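Local coordinates for protein transcriptional repressor (PDB 3KV1) that probably represses transcription in response to a sugar ligand, as a SorC-family regulator whose putative sugar-binding domain is represented here, at residues Gly56-Val61 with Lys148-Leu153. Residues are numbered along the deposited sequence; the frame is centred on the assembly and turned at random.
Sequences GMAVAV and KAEFAL
The Val59 side chain crosses those of Leu153 and Phe151 obliquely at the apolar centre of two parallel strands in a Rossmann-like alpha/beta sheet, its CG1, anti to the backbone N, 3.9 Å from Leu153 CB and also touching Phe151 CB. Val59, Val61, Phe151 and Leu153 share one face; Phe151 and Leu153 touch helix 34-52, Val61 and Leu153 helix 100-111, and Val59 packs on Leu53. Ala60 and Ala152 share the other, their CB atoms 4.2 Å apart, with Ile221 touching both. Ala60 alternates its bonds between two partners, as parallel pairing requires: Ala60 N donates to Phe151 O at 2.9 Å, from above the carbonyl plane, while Leu153 N reaches Ala60 O at 2.8 Å, in plane. Ahead of them the ladder loosens, Phe151 N to Ala58 O measuring 3.3 Å. Strand 83-86 pairs along the other edge of 58-61, and 223-227 along that of 151-158, so the contact is interior to the sheet.

Toward the partly exposed end, Met57, a selenomethionine extended beyond CG, brings SE to the Phe151 ring edge, 3.9 Å from CE1 and 78° off the normal, a Met-aromatic contact. Glu150 crosses this chain at about a right angle; bent at chi2 (87°), it turns its carboxylate back against Met57 CB and CG. This side chain extends the ladder where strand pairing stops: Ala58 N donates to Glu150 OE2 at 2.8 Å, meeting the oxygen 43° out of the carboxylate plane.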
ATOM      1  N   GLY A  56       7.998  18.276   6.440  1.00 24.70           N
ATOM      2  CA  GLY A  56       8.363  18.341   5.034  1.00 24.17           C
ATOM      3  C   GLY A  56       9.509  17.425   4.605  1.00 25.14           C
ATOM      4  O   GLY A  56       9.814  17.317   3.412  1.00 28.02           O
HETATM    5  N   MSE A  57      10.180  16.788   5.566  1.00 21.88           N
HETATM    6  CA  MSE A  57      11.233  15.824   5.249  1.00 17.75           C
HETATM    7  C   MSE A  57      10.611  14.441   5.162  1.00 19.78           C
HETATM    8  O   MSE A  57       9.460  14.222   5.581  1.00 23.47           O
HETATM    9  CB  MSE A  57      12.339  15.838   6.305  1.00 19.41           C
HETATM   10  CG  MSE A  57      13.003  17.205   6.401  1.00 22.95           C
HETATM   11 SE   MSE A  57      14.584  17.120   7.542  0.77 23.15          SE
HETATM   12  CE  MSE A  57      15.244  18.918   7.224  1.00 23.25           C
ATOM     13  N   ALA A  58      11.382  13.534   4.610  1.00 19.22           N
ATOM     14  CA  ALA A  58      10.925  12.179   4.342  1.00 19.99           C
ATOM     15  C   ALA A  58      11.924  11.157   4.844  1.00 22.50           C
ATOM     16  O   ALA A  58      13.135  11.428   4.915  1.00 19.50           O
ATOM     17  CB  ALA A  58      10.736  12.004   2.855  1.00 20.13           C
ATOM     18  N   VAL A  59      11.409   9.968   5.139  1.00 18.18           N
ATOM     19  CA  VAL A  59      12.233   8.818   5.563  1.00 15.44           C
ATOM     20  C   VAL A  59      11.949   7.638   4.622  1.00 17.10           C
ATOM     21  O   VAL A  59      10.757   7.285   4.406  1.00 21.17           O
ATOM     22  CB  VAL A  59      11.891   8.375   7.039  1.00 17.76           C
ATOM     23  CG1 VAL A  59      12.856   7.279   7.486  1.00 21.00           C
ATOM     24  CG2 VAL A  59      11.911   9.593   8.012  1.00 22.90           C
ATOM     25  N   ALA A  60      13.000   7.065   4.010  1.00 16.03           N
ATOM     26  CA  ALA A  60      12.877   5.835   3.227  1.00 18.70           C
ATOM     27  C   ALA A  60      12.939   4.702   4.230  1.00 21.01           C
ATOM     28  O   ALA A  60      13.960   4.584   4.893  1.00 17.75           O
ATOM     29  CB  ALA A  60      14.042   5.697   2.260  1.00 19.04           C
ATOM     30  N   VAL A  61      11.924   3.832   4.260  1.00 14.28           N
ATOM     31  CA  VAL A  61      11.768   2.888   5.366  1.00 15.39           C
ATOM     32  C   VAL A  61      11.896   1.441   4.858  1.00 17.24           C
ATOM     33  O   VAL A  61      11.239   1.061   3.890  1.00 17.04           O
ATOM     34  CB  VAL A  61      10.386   3.099   6.016  1.00 14.93           C
ATOM     35  CG1 VAL A  61      10.101   2.026   7.092  1.00 18.51           C
ATOM     36  CG2 VAL A  61      10.267   4.539   6.635  1.00 17.67           C
ATOM     37  N   LYS A 148      15.119  10.255  -2.800  1.00 22.84           N
ATOM     38  CA  LYS A 148      15.301  11.658  -2.496  1.00 22.64           C
ATOM     39  C   LYS A 148      15.021  11.972  -1.021  1.00 21.32           C
ATOM     40  O   LYS A 148      14.897  13.131  -0.642  1.00 23.44           O
ATOM     41  CB  LYS A 148      14.364  12.490  -3.421  1.00 42.47           C
ATOM     42  CG  LYS A 148      14.420  13.995  -3.213  1.00 49.09           C
ATOM     43  CD  LYS A 148      13.341  14.756  -4.007  1.00 47.85           C
ATOM     44  CE  LYS A 148      13.269  16.249  -3.591  1.00 38.21           C
ATOM     45  NZ  LYS A 148      14.404  17.089  -4.186  1.00 42.78           N
ATOM     46  N   ALA A 149      14.899  10.948  -0.163  1.00 19.10           N
ATOM     47  CA  ALA A 149      14.615  11.201   1.243  1.00 21.13           C
ATOM     48  C   ALA A 149      15.849  11.713   1.985  1.00 17.76           C
ATOM     49  O   ALA A 149      16.982  11.357   1.667  1.00 21.41           O
ATOM     50  CB  ALA A 149      14.124   9.896   1.929  1.00 21.98           C
ATOM     51  N   GLU A 150      15.596  12.501   3.018  1.00 19.83           N
ATOM     52  CA  GLU A 150      16.637  12.972   3.921  1.00 20.01           C
ATOM     53  C   GLU A 150      17.194  11.840   4.815  1.00 19.52           C
ATOM     54  O   GLU A 150      18.340  11.880   5.195  1.00 18.50           O
ATOM     55  CB  GLU A 150      16.053  14.070   4.842  1.00 21.93           C
ATOM     56  CG  GLU A 150      15.772  15.454   4.146  1.00 24.70           C
ATOM     57  CD  GLU A 150      14.396  15.560   3.501  1.00 22.98           C
ATOM     58  OE1 GLU A 150      13.988  16.698   3.174  1.00 24.61           O
ATOM     59  OE2 GLU A 150      13.692  14.532   3.346  1.00 23.66           O
ATOM     60  N   PHE A 151      16.340  10.889   5.197  1.00 17.41           N
ATOM     61  CA  PHE A 151      16.717   9.779   6.083  1.00 17.66           C
ATOM     62  C   PHE A 151      16.362   8.450   5.460  1.00 15.07           C
ATOM     63  O   PHE A 151      15.446   8.391   4.643  1.00 16.20           O
ATOM     64  CB  PHE A 151      15.921   9.828   7.397  1.00 18.89           C
ATOM     65  CG  PHE A 151      16.108  11.111   8.169  1.00 21.37           C
ATOM     66  CD1 PHE A 151      15.329  12.247   7.856  1.00 22.24           C
ATOM     67  CD2 PHE A 151      17.027  11.165   9.215  1.00 22.67           C
ATOM     68  CE1 PHE A 151      15.499  13.431   8.552  1.00 18.59           C
ATOM     69  CE2 PHE A 151      17.206  12.365   9.928  1.00 23.69           C
ATOM     70  CZ  PHE A 151      16.425  13.489   9.589  1.00 18.85           C
ATOM     71  N   ALA A 152      17.034   7.376   5.920  1.00 18.32           N
ATOM     72  CA  ALA A 152      16.551   6.019   5.665  1.00 16.91           C
ATOM     73  C   ALA A 152      16.557   5.309   7.001  1.00 16.27           C
ATOM     74  O   ALA A 152      17.432   5.567   7.839  1.00 19.47           O
ATOM     75  CB  ALA A 152      17.456   5.270   4.630  1.00 17.49           C
ATOM     76  N   LEU A 153      15.579   4.448   7.232  1.00 15.36           N
ATOM     77  CA  LEU A 153      15.530   3.713   8.483  1.00 15.90           C
ATOM     78  C   LEU A 153      15.583   2.234   8.081  1.00 16.64           C
ATOM     79  O   LEU A 153      14.654   1.706   7.478  1.00 18.66           O
ATOM     80  CB  LEU A 153      14.235   4.101   9.206  1.00 19.08           C
ATOM     81  CG  LEU A 153      13.956   3.392  10.514  1.00 24.72           C
ATOM     82  CD1 LEU A 153      15.024   3.836  11.539  1.00 32.88           C
ATOM     83  CD2 LEU A 153      12.564   3.825  10.946  1.00 22.61           C
TER